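Local coordinates for soluble lytic murein transglycosylase (Escherichia coli, PDB 1QSA), which cleaves the glycosidic bonds between N-acetylmuramic acid and N-acetylglucosamine in peptidoglycan, forming a 1,6-anhydro bond in the muramic acid residue, at residues 41-46 with 72-77; 481-486 with 521-526. All coordinates share one frame; numbering follows the deposited sequence. Where two conformers were deposited one is given.

Contact 1 (41-46 with 72-77); sequences LEYRQI and RTLQSR
Tyr43 and Arg77 each hold CG anti to the backbone N (chi1 172° for the tyrosine), and the arginine chain continues extended from CG to NE. The polar ends of these two long side chains meet in the gap between segments whose axes come no closer than 12.2 Å. There they form a weak hydrogen bond: Arg77 NH1 donates to Tyr43 OH at 3.0 Å, with an N-H...O angle of only 128°. The phenol oxygen lies near the guanidinium plane, at its edge, while ring and guanidinium are turned 71° apart. A second link passes through water 1, which lies in the plane of the ring at its edge, 2.7 Å from Tyr43 OH. The same water is 2.8 Å from Thr73 OG1, whose hydroxyl also bonds Pro70 O in its own helix. Tyrosine suits this position because it offers both reach and an apolar rim: below the polar end, its CE1 rests 4.1 Å from Leu74 CB, the leucine carbon lying at the ring edge. Deeper in the interface, Ile46 CG2 approaches Leu74 CD2 at 4.5 Å, and Phe61 of helix 55-64 touches both of these branched side chains. The segments 41-46 and 72-77, on helices 38-48 and 69-84, run nearly parallel, with helix 55-64 between them in sequence, as is characteristic of successive helices in an alpha-superhelix.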
ATOM      1  N   LEU A  41       4.644 -14.030 -27.358  1.00  9.67           N
ATOM      2  CA  LEU A  41       5.828 -14.382 -28.146  1.00 10.55           C
ATOM      3  C   LEU A  41       6.111 -13.253 -29.156  1.00 10.82           C
ATOM      4  O   LEU A  41       7.266 -12.898 -29.396  1.00 12.64           O
ATOM      5  CB  LEU A  41       5.590 -15.701 -28.901  1.00 13.00           C
ATOM      6  CG  LEU A  41       5.465 -16.963 -28.043  1.00 12.13           C
ATOM      7  CD1 LEU A  41       5.157 -18.145 -28.956  1.00 14.69           C
ATOM      8  CD2 LEU A  41       6.749 -17.203 -27.249  1.00 14.97           C
ATOM      9  N   GLU A  42       5.062 -12.713 -29.767  1.00 11.05           N
ATOM     10  CA  GLU A  42       5.230 -11.634 -30.730  1.00 13.45           C
ATOM     11  C   GLU A  42       5.807 -10.411 -30.029  1.00 13.98           C
ATOM     12  O   GLU A  42       6.673  -9.721 -30.573  1.00 14.37           O
ATOM     13  CB  GLU A  42       3.887 -11.249 -31.343  0.56 14.57           C
ATOM     14  CG  GLU A  42       3.277 -12.286 -32.237  0.56 15.86           C
ATOM     15  CD  GLU A  42       1.976 -11.812 -32.841  0.56 17.20           C
ATOM     16  OE1 GLU A  42       0.987 -11.667 -32.096  0.56 18.59           O
ATOM     17  OE2 GLU A  42       1.944 -11.582 -34.067  0.56 19.81           O
ATOM     18  N   TYR A  43       5.326 -10.153 -28.812  1.00 11.48           N
ATOM     19  CA  TYR A  43       5.805  -9.022 -28.032  1.00 12.82           C
ATOM     20  C   TYR A  43       7.296  -9.194 -27.757  1.00 12.85           C
ATOM     21  O   TYR A  43       8.072  -8.242 -27.891  1.00 13.28           O
ATOM     22  CB  TYR A  43       5.023  -8.913 -26.712  1.00 11.92           C
ATOM     23  CG  TYR A  43       5.587  -7.873 -25.759  1.00 13.08           C
ATOM     24  CD1 TYR A  43       5.258  -6.522 -25.889  1.00 13.07           C
ATOM     25  CD2 TYR A  43       6.479  -8.241 -24.751  1.00 14.23           C
ATOM     26  CE1 TYR A  43       5.810  -5.556 -25.029  1.00 14.14           C
ATOM     27  CE2 TYR A  43       7.038  -7.288 -23.893  1.00 17.72           C
ATOM     28  CZ  TYR A  43       6.697  -5.950 -24.040  1.00 16.95           C
ATOM     29  OH  TYR A  43       7.274  -5.023 -23.192  1.00 19.13           O
ATOM     30  N   ARG A  44       7.694 -10.407 -27.383  1.00 12.26           N
ATOM     31  CA  ARG A  44       9.100 -10.693 -27.099  1.00 12.60           C
ATOM     32  C   ARG A  44       9.946 -10.467 -28.357  1.00 13.58           C
ATOM     33  O   ARG A  44      11.023  -9.871 -28.294  1.00 13.73           O
ATOM     34  CB  ARG A  44       9.265 -12.129 -26.575  1.00 13.64           C
ATOM     35  CG  ARG A  44      10.667 -12.408 -26.041  1.00 12.66           C
ATOM     36  CD  ARG A  44      10.772 -13.813 -25.426  1.00 12.44           C
ATOM     37  NE  ARG A  44      12.145 -14.135 -25.038  1.00 14.73           N
ATOM     38  CZ  ARG A  44      12.516 -15.167 -24.279  1.00 15.34           C
ATOM     39  NH1 ARG A  44      11.635 -16.037 -23.805  1.00 13.94           N
ATOM     40  NH2 ARG A  44      13.799 -15.347 -24.016  1.00 18.31           N
ATOM     41  N   GLN A  45       9.447 -10.921 -29.499  1.00 13.33           N
ATOM     42  CA  GLN A  45      10.159 -10.759 -30.771  1.00 13.96           C
ATOM     43  C   GLN A  45      10.326  -9.276 -31.132  1.00 15.12           C
ATOM     44  O   GLN A  45      11.417  -8.826 -31.503  1.00 15.07           O
ATOM     45  CB  GLN A  45       9.376 -11.470 -31.866  1.00 16.54           C
ATOM     46  CG  GLN A  45      10.031 -11.483 -33.228  1.00 21.12           C
ATOM     47  CD  GLN A  45       9.247 -12.355 -34.181  1.00 26.06           C
ATOM     48  OE1 GLN A  45       8.185 -11.964 -34.663  1.00 29.69           O
ATOM     49  NE2 GLN A  45       9.732 -13.571 -34.406  1.00 29.68           N
ATOM     50  N   ILE A  46       9.246  -8.512 -31.009  1.00 13.49           N
ATOM     51  CA  ILE A  46       9.296  -7.089 -31.345  1.00 14.93           C
ATOM     52  C   ILE A  46      10.263  -6.335 -30.439  1.00 15.76           C
ATOM     53  O   ILE A  46      11.117  -5.576 -30.918  1.00 16.04           O
ATOM     54  CB  ILE A  46       7.885  -6.469 -31.268  1.00 15.14           C
ATOM     55  CG1 ILE A  46       7.007  -7.056 -32.372  1.00 14.95           C
ATOM     56  CG2 ILE A  46       7.946  -4.950 -31.394  1.00 16.10           C
ATOM     57  CD1 ILE A  46       5.543  -6.637 -32.257  1.00 16.98           C
ATOM     58  N   ARG A  72      -0.289  -2.663 -24.364  1.00 15.60           N
ATOM     59  CA  ARG A  72      -0.649  -1.354 -23.842  1.00 19.96           C
ATOM     60  C   ARG A  72       0.570  -0.617 -23.303  1.00 18.79           C
ATOM     61  O   ARG A  72       0.737   0.579 -23.568  1.00 20.46           O
ATOM     62  CB  ARG A  72      -1.758  -1.460 -22.791  1.00 22.98           C
ATOM     63  CG  ARG A  72      -3.027  -2.132 -23.337  1.00 32.43           C
ATOM     64  CD  ARG A  72      -4.119  -2.257 -22.273  1.00 40.79           C
ATOM     65  NE  ARG A  72      -5.271  -1.390 -22.533  1.00 48.83           N
ATOM     66  CZ  ARG A  72      -5.302  -0.073 -22.317  1.00 52.21           C
ATOM     67  NH1 ARG A  72      -4.242   0.568 -21.831  1.00 54.68           N
ATOM     68  NH2 ARG A  72      -6.406   0.607 -22.590  1.00 54.31           N
ATOM     69  N   THR A  73       1.461  -1.336 -22.631  1.00 18.62           N
ATOM     70  CA  THR A  73       2.674  -0.717 -22.105  1.00 18.91           C
ATOM     71  C   THR A  73       3.655  -0.416 -23.246  1.00 19.37           C
ATOM     72  O   THR A  73       4.460   0.523 -23.155  1.00 17.16           O
ATOM     73  CB  THR A  73       3.371  -1.578 -21.029  1.00 20.07           C
ATOM     74  OG1 THR A  73       3.753  -2.845 -21.573  1.00 19.86           O
ATOM     75  CG2 THR A  73       2.459  -1.782 -19.820  1.00 19.93           C
ATOM     76  N   LEU A  74       3.580  -1.200 -24.325  1.00 16.93           N
ATOM     77  CA  LEU A  74       4.469  -0.995 -25.476  1.00 17.45           C
ATOM     78  C   LEU A  74       4.288   0.386 -26.121  1.00 15.70           C
ATOM     79  O   LEU A  74       5.234   0.934 -26.702  1.00 15.27           O
ATOM     80  CB  LEU A  74       4.271  -2.101 -26.522  1.00 17.68           C
ATOM     81  CG  LEU A  74       5.193  -2.075 -27.754  1.00 16.53           C
ATOM     82  CD1 LEU A  74       6.665  -2.150 -27.335  1.00 17.05           C
ATOM     83  CD2 LEU A  74       4.842  -3.226 -28.702  1.00 16.70           C
ATOM     84  N   GLN A  75       3.087   0.951 -26.008  1.00 16.17           N
ATOM     85  CA  GLN A  75       2.793   2.275 -26.567  1.00 15.71           C
ATOM     86  C   GLN A  75       3.727   3.331 -25.942  1.00 16.37           C
ATOM     87  O   GLN A  75       4.396   4.102 -26.651  1.00 14.47           O
ATOM     88  CB  GLN A  75       1.333   2.632 -26.299  0.60 16.63           C
ATOM     89  CG  GLN A  75       0.862   3.902 -26.975  0.60 16.79           C
ATOM     90  CD  GLN A  75       0.857   3.803 -28.494  0.60 19.39           C
ATOM     91  OE1 GLN A  75       1.002   2.718 -29.066  0.60 17.42           O
ATOM     92  NE2 GLN A  75       0.705   4.943 -29.153  0.60 18.33           N
ATOM     93  N   SER A  76       3.776   3.360 -24.610  1.00 14.61           N
ATOM     94  CA  SER A  76       4.659   4.293 -23.912  1.00 13.31           C
ATOM     95  C   SER A  76       6.133   3.917 -24.087  1.00 13.48           C
ATOM     96  O   SER A  76       6.972   4.800 -24.249  1.00 11.71           O
ATOM     97  CB  SER A  76       4.308   4.384 -22.416  0.75 11.54           C
ATOM     98  OG  SER A  76       3.111   5.110 -22.215  0.75 12.71           O
ATOM     99  N   ARG A  77       6.447   2.616 -24.098  1.00 11.48           N
ATOM    100  CA  ARG A  77       7.825   2.161 -24.281  1.00 12.66           C
ATOM    101  C   ARG A  77       8.373   2.574 -25.661  1.00 12.55           C
ATOM    102  O   ARG A  77       9.512   3.055 -25.774  1.00 12.24           O
ATOM    103  CB  ARG A  77       7.908   0.646 -24.116  1.00 14.42           C
ATOM    104  CG  ARG A  77       9.313   0.083 -24.272  1.00 15.69           C
ATOM    105  CD  ARG A  77       9.335  -1.419 -23.998  1.00 19.61           C
ATOM    106  NE  ARG A  77      10.651  -1.992 -24.272  1.00 23.18           N
ATOM    107  CZ  ARG A  77      10.990  -3.260 -24.029  1.00 26.95           C
ATOM    108  NH1 ARG A  77      10.107  -4.108 -23.511  1.00 29.18           N
ATOM    109  NH2 ARG A  77      12.217  -3.686 -24.321  1.00 28.28           N
TER
HETATM  110  O   HOH W   1       6.142  -2.558 -22.938  1.00 19.79           O

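Contact 2 (481-486 with 521-526); sequences WNPKVK and LDPETN
Pro483 and Leu521 meet where an irregular loop passes the start of a helix, the nearest CA atoms being those of Lys484 and Leu521, 5.2 Å apart. Residues 482-485 form a type I beta turn, within which Asn482 OD1 accepts from Lys484 N at 2.9 Å, making an Asx turn. Across the contact, Leu521 leads through Asp522 into helix 523-540. The carbonyl oxygens of Pro483 and Leu521 are both acceptors and cannot bond each other, but Lys484 supplies a donor: its NZ reaches Leu521 O at 2.8 Å from above the carbonyl plane. The Lys484 chain is bent at chi2 (-61°), which places its CD, and runs extended from there; Lys484 CD lies 4.2 Å from Leu521 CB. An alanine in place of Lys484 would probably leave Leu521 O without this donor and open a gap beside the leucine CB.

Both segments belong to the lysozyme-like Slt domain, where residues 481-486 follow the helix carrying Glu478, the predicted catalytic residue, and residues 521-526 begin a later helix. Asp522 is the N-cap of that helix: its OD2 takes a bond from Thr525 N at 3.0 Å, arriving above the carboxylate plane, and another from Thr525 OG1 on the anti lone pair. Aspartate suits the position because its short carboxylate can satisfy an amide of the first turn; proline suits the next because that turn requires no N-H from it. The Pro523 ring packs by CG against Pro483 CB at 3.8 Å. Leu521 CD2 fits against the turn backbone, 3.8 Å from Lys484 O, while Lys486 crosses the leucine at about a right angle and brings CG within 4.0 Å of CD2.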
ATOM      1  N   TRP A 481      -3.210 -14.221  -1.568  1.00 10.12           N
ATOM      2  CA  TRP A 481      -3.012 -15.499  -2.239  1.00 10.64           C
ATOM      3  C   TRP A 481      -2.192 -15.541  -3.528  1.00 10.44           C
ATOM      4  O   TRP A 481      -2.218 -16.548  -4.229  1.00 10.66           O
ATOM      5  CB  TRP A 481      -4.339 -16.245  -2.413  1.00 10.13           C
ATOM      6  CG  TRP A 481      -4.979 -16.613  -1.090  1.00  8.62           C
ATOM      7  CD1 TRP A 481      -6.217 -16.237  -0.632  1.00 10.39           C
ATOM      8  CD2 TRP A 481      -4.387 -17.402  -0.054  1.00  8.40           C
ATOM      9  NE1 TRP A 481      -6.422 -16.742   0.631  1.00  9.74           N
ATOM     10  CE2 TRP A 481      -5.318 -17.460   1.012  1.00  9.66           C
ATOM     11  CE3 TRP A 481      -3.157 -18.067   0.077  1.00  9.94           C
ATOM     12  CZ2 TRP A 481      -5.055 -18.154   2.198  1.00  9.61           C
ATOM     13  CZ3 TRP A 481      -2.892 -18.760   1.257  1.00  9.88           C
ATOM     14  CH2 TRP A 481      -3.844 -18.796   2.306  1.00 10.22           C
ATOM     15  N   ASN A 482      -1.463 -14.471  -3.853  1.00  9.71           N
ATOM     16  CA  ASN A 482      -0.608 -14.518  -5.050  1.00  9.96           C
ATOM     17  C   ASN A 482       0.768 -15.010  -4.566  1.00 11.09           C
ATOM     18  O   ASN A 482       1.469 -14.287  -3.858  1.00 11.23           O
ATOM     19  CB  ASN A 482      -0.506 -13.129  -5.680  1.00  8.68           C
ATOM     20  CG  ASN A 482       0.462 -13.080  -6.845  1.00  9.69           C
ATOM     21  OD1 ASN A 482       1.121 -14.066  -7.164  1.00  8.65           O
ATOM     22  ND2 ASN A 482       0.537 -11.928  -7.493  1.00 10.55           N
ATOM     23  N   PRO A 483       1.174 -16.243  -4.946  1.00  9.91           N
ATOM     24  CA  PRO A 483       2.469 -16.792  -4.515  1.00 10.32           C
ATOM     25  C   PRO A 483       3.707 -16.150  -5.135  1.00 11.07           C
ATOM     26  O   PRO A 483       4.821 -16.395  -4.674  1.00 11.90           O
ATOM     27  CB  PRO A 483       2.372 -18.271  -4.922  1.00 11.57           C
ATOM     28  CG  PRO A 483       1.522 -18.231  -6.153  1.00 10.88           C
ATOM     29  CD  PRO A 483       0.458 -17.182  -5.835  1.00 12.08           C
ATOM     30  N   LYS A 484       3.505 -15.341  -6.173  1.00 11.10           N
ATOM     31  CA  LYS A 484       4.612 -14.714  -6.891  1.00 11.27           C
ATOM     32  C   LYS A 484       4.827 -13.236  -6.585  1.00 12.75           C
ATOM     33  O   LYS A 484       5.745 -12.616  -7.134  1.00 14.41           O
ATOM     34  CB  LYS A 484       4.388 -14.898  -8.404  1.00 11.01           C
ATOM     35  CG  LYS A 484       4.051 -16.337  -8.810  1.00  9.73           C
ATOM     36  CD  LYS A 484       5.168 -17.300  -8.452  1.00 14.79           C
ATOM     37  CE  LYS A 484       4.794 -18.751  -8.759  1.00 16.72           C
ATOM     38  NZ  LYS A 484       5.921 -19.668  -8.398  1.00 17.32           N
ATOM     39  N   VAL A 485       4.020 -12.664  -5.694  1.00 12.84           N
ATOM     40  CA  VAL A 485       4.157 -11.235  -5.415  1.00 14.18           C
ATOM     41  C   VAL A 485       5.358 -10.895  -4.532  1.00 14.51           C
ATOM     42  O   VAL A 485       5.694 -11.644  -3.619  1.00 13.39           O
ATOM     43  CB  VAL A 485       2.841 -10.638  -4.820  1.00 14.07           C
ATOM     44  CG1 VAL A 485       2.597 -11.138  -3.388  1.00 12.47           C
ATOM     45  CG2 VAL A 485       2.881  -9.110  -4.854  1.00 15.77           C
ATOM     46  N   LYS A 486       6.060  -9.818  -4.889  1.00 15.05           N
ATOM     47  CA  LYS A 486       7.205  -9.340  -4.112  1.00 17.47           C
ATOM     48  C   LYS A 486       6.989  -7.860  -3.851  1.00 18.22           C
ATOM     49  O   LYS A 486       6.632  -7.113  -4.771  1.00 20.22           O
ATOM     50  CB  LYS A 486       8.511  -9.493  -4.879  1.00 19.95           C
ATOM     51  CG  LYS A 486       8.945 -10.894  -5.126  1.00 23.87           C
ATOM     52  CD  LYS A 486      10.248 -10.913  -5.935  1.00 29.73           C
ATOM     53  CE  LYS A 486      11.410 -10.279  -5.174  1.00 30.20           C
ATOM     54  NZ  LYS A 486      12.661 -10.305  -6.000  1.00 33.07           N
ATOM     55  N   LEU A 521       9.323 -17.913  -3.849  1.00 11.90           N
ATOM     56  CA  LEU A 521       8.198 -17.821  -4.769  1.00 11.79           C
ATOM     57  C   LEU A 521       7.497 -19.165  -4.982  1.00 12.35           C
ATOM     58  O   LEU A 521       6.469 -19.232  -5.658  1.00 13.01           O
ATOM     59  CB  LEU A 521       8.636 -17.212  -6.106  1.00 15.41           C
ATOM     60  CG  LEU A 521       9.225 -15.804  -6.012  1.00 16.38           C
ATOM     61  CD1 LEU A 521       9.530 -15.299  -7.419  1.00 17.97           C
ATOM     62  CD2 LEU A 521       8.280 -14.854  -5.306  1.00 16.22           C
ATOM     63  N   ASP A 522       8.072 -20.237  -4.439  1.00 12.29           N
ATOM     64  CA  ASP A 522       7.469 -21.562  -4.517  1.00 11.44           C
ATOM     65  C   ASP A 522       6.509 -21.688  -3.318  1.00 11.36           C
ATOM     66  O   ASP A 522       6.937 -21.573  -2.170  1.00 10.68           O
ATOM     67  CB  ASP A 522       8.554 -22.640  -4.419  1.00 12.63           C
ATOM     68  CG  ASP A 522       7.973 -24.026  -4.274  1.00 13.17           C
ATOM     69  OD1 ASP A 522       7.236 -24.446  -5.192  1.00 16.45           O
ATOM     70  OD2 ASP A 522       8.224 -24.684  -3.231  1.00 15.64           O
ATOM     71  N   PRO A 523       5.225 -21.989  -3.567  1.00 12.47           N
ATOM     72  CA  PRO A 523       4.266 -22.109  -2.455  1.00 12.62           C
ATOM     73  C   PRO A 523       4.696 -22.971  -1.256  1.00 11.62           C
ATOM     74  O   PRO A 523       4.672 -22.503  -0.115  1.00 11.25           O
ATOM     75  CB  PRO A 523       3.016 -22.658  -3.141  1.00 12.96           C
ATOM     76  CG  PRO A 523       3.081 -22.025  -4.511  1.00 14.83           C
ATOM     77  CD  PRO A 523       4.549 -22.183  -4.867  1.00 13.78           C
ATOM     78  N   GLU A 524       5.084 -24.220  -1.500  1.00 11.38           N
ATOM     79  CA  GLU A 524       5.499 -25.089  -0.405  1.00 11.04           C
ATOM     80  C   GLU A 524       6.690 -24.548   0.391  1.00 11.40           C
ATOM     81  O   GLU A 524       6.674 -24.574   1.620  1.00 11.45           O
ATOM     82  CB  GLU A 524       5.791 -26.506  -0.913  1.00 12.70           C
ATOM     83  CG  GLU A 524       6.192 -27.455   0.218  1.00 14.40           C
ATOM     84  CD  GLU A 524       6.070 -28.935  -0.153  1.00 19.49           C
ATOM     85  OE1 GLU A 524       5.773 -29.255  -1.325  1.00 20.05           O
ATOM     86  OE2 GLU A 524       6.253 -29.785   0.744  1.00 16.66           O
ATOM     87  N   THR A 525       7.713 -24.059  -0.301  1.00 10.96           N
ATOM     88  CA  THR A 525       8.892 -23.514   0.374  1.00 11.18           C
ATOM     89  C   THR A 525       8.468 -22.332   1.255  1.00 11.48           C
ATOM     90  O   THR A 525       8.870 -22.242   2.418  1.00 12.59           O
ATOM     91  CB  THR A 525       9.949 -23.018  -0.652  1.00 12.73           C
ATOM     92  OG1 THR A 525      10.313 -24.103  -1.517  1.00 14.81           O
ATOM     93  CG2 THR A 525      11.197 -22.509   0.060  1.00 12.64           C
ATOM     94  N   ASN A 526       7.638 -21.455   0.690  1.00 10.80           N
ATOM     95  CA  ASN A 526       7.174 -20.266   1.390  1.00  9.51           C
ATOM     96  C   ASN A 526       6.364 -20.655   2.639  1.00  9.71           C
ATOM     97  O   ASN A 526       6.615 -20.160   3.734  1.00 10.83           O
ATOM     98  CB  ASN A 526       6.337 -19.396   0.439  1.00  7.78           C
ATOM     99  CG  ASN A 526       6.085 -18.026   0.998  1.00 11.05           C
ATOM    100  OD1 ASN A 526       5.216 -17.846   1.847  1.00 11.45           O
ATOM    101  ND2 ASN A 526       6.863 -17.044   0.544  1.00 10.39           N
TER

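The two contacts follow one another along the chain, contact 1 closing near the N-terminus long before contact 2 opens. They share no helix. Contact 1 joins helices 38-48 and 69-84 of the alpha-superhelix, whereas contact 2 joins the loop after helix 468-479 to the start of helix 523-540 within the Slt domain. Despite some 400 residues of intervening sequence, their centres lie 27 Å apart and their nearest atoms about 16 Å, without touching. The curving helical chain thus brings its N-terminal part back toward the domain that holds the predicted active site. Contact 1 lies away from that site, while Val485 in contact 2 is about 7 Å, side chain to side chain, from Glu478.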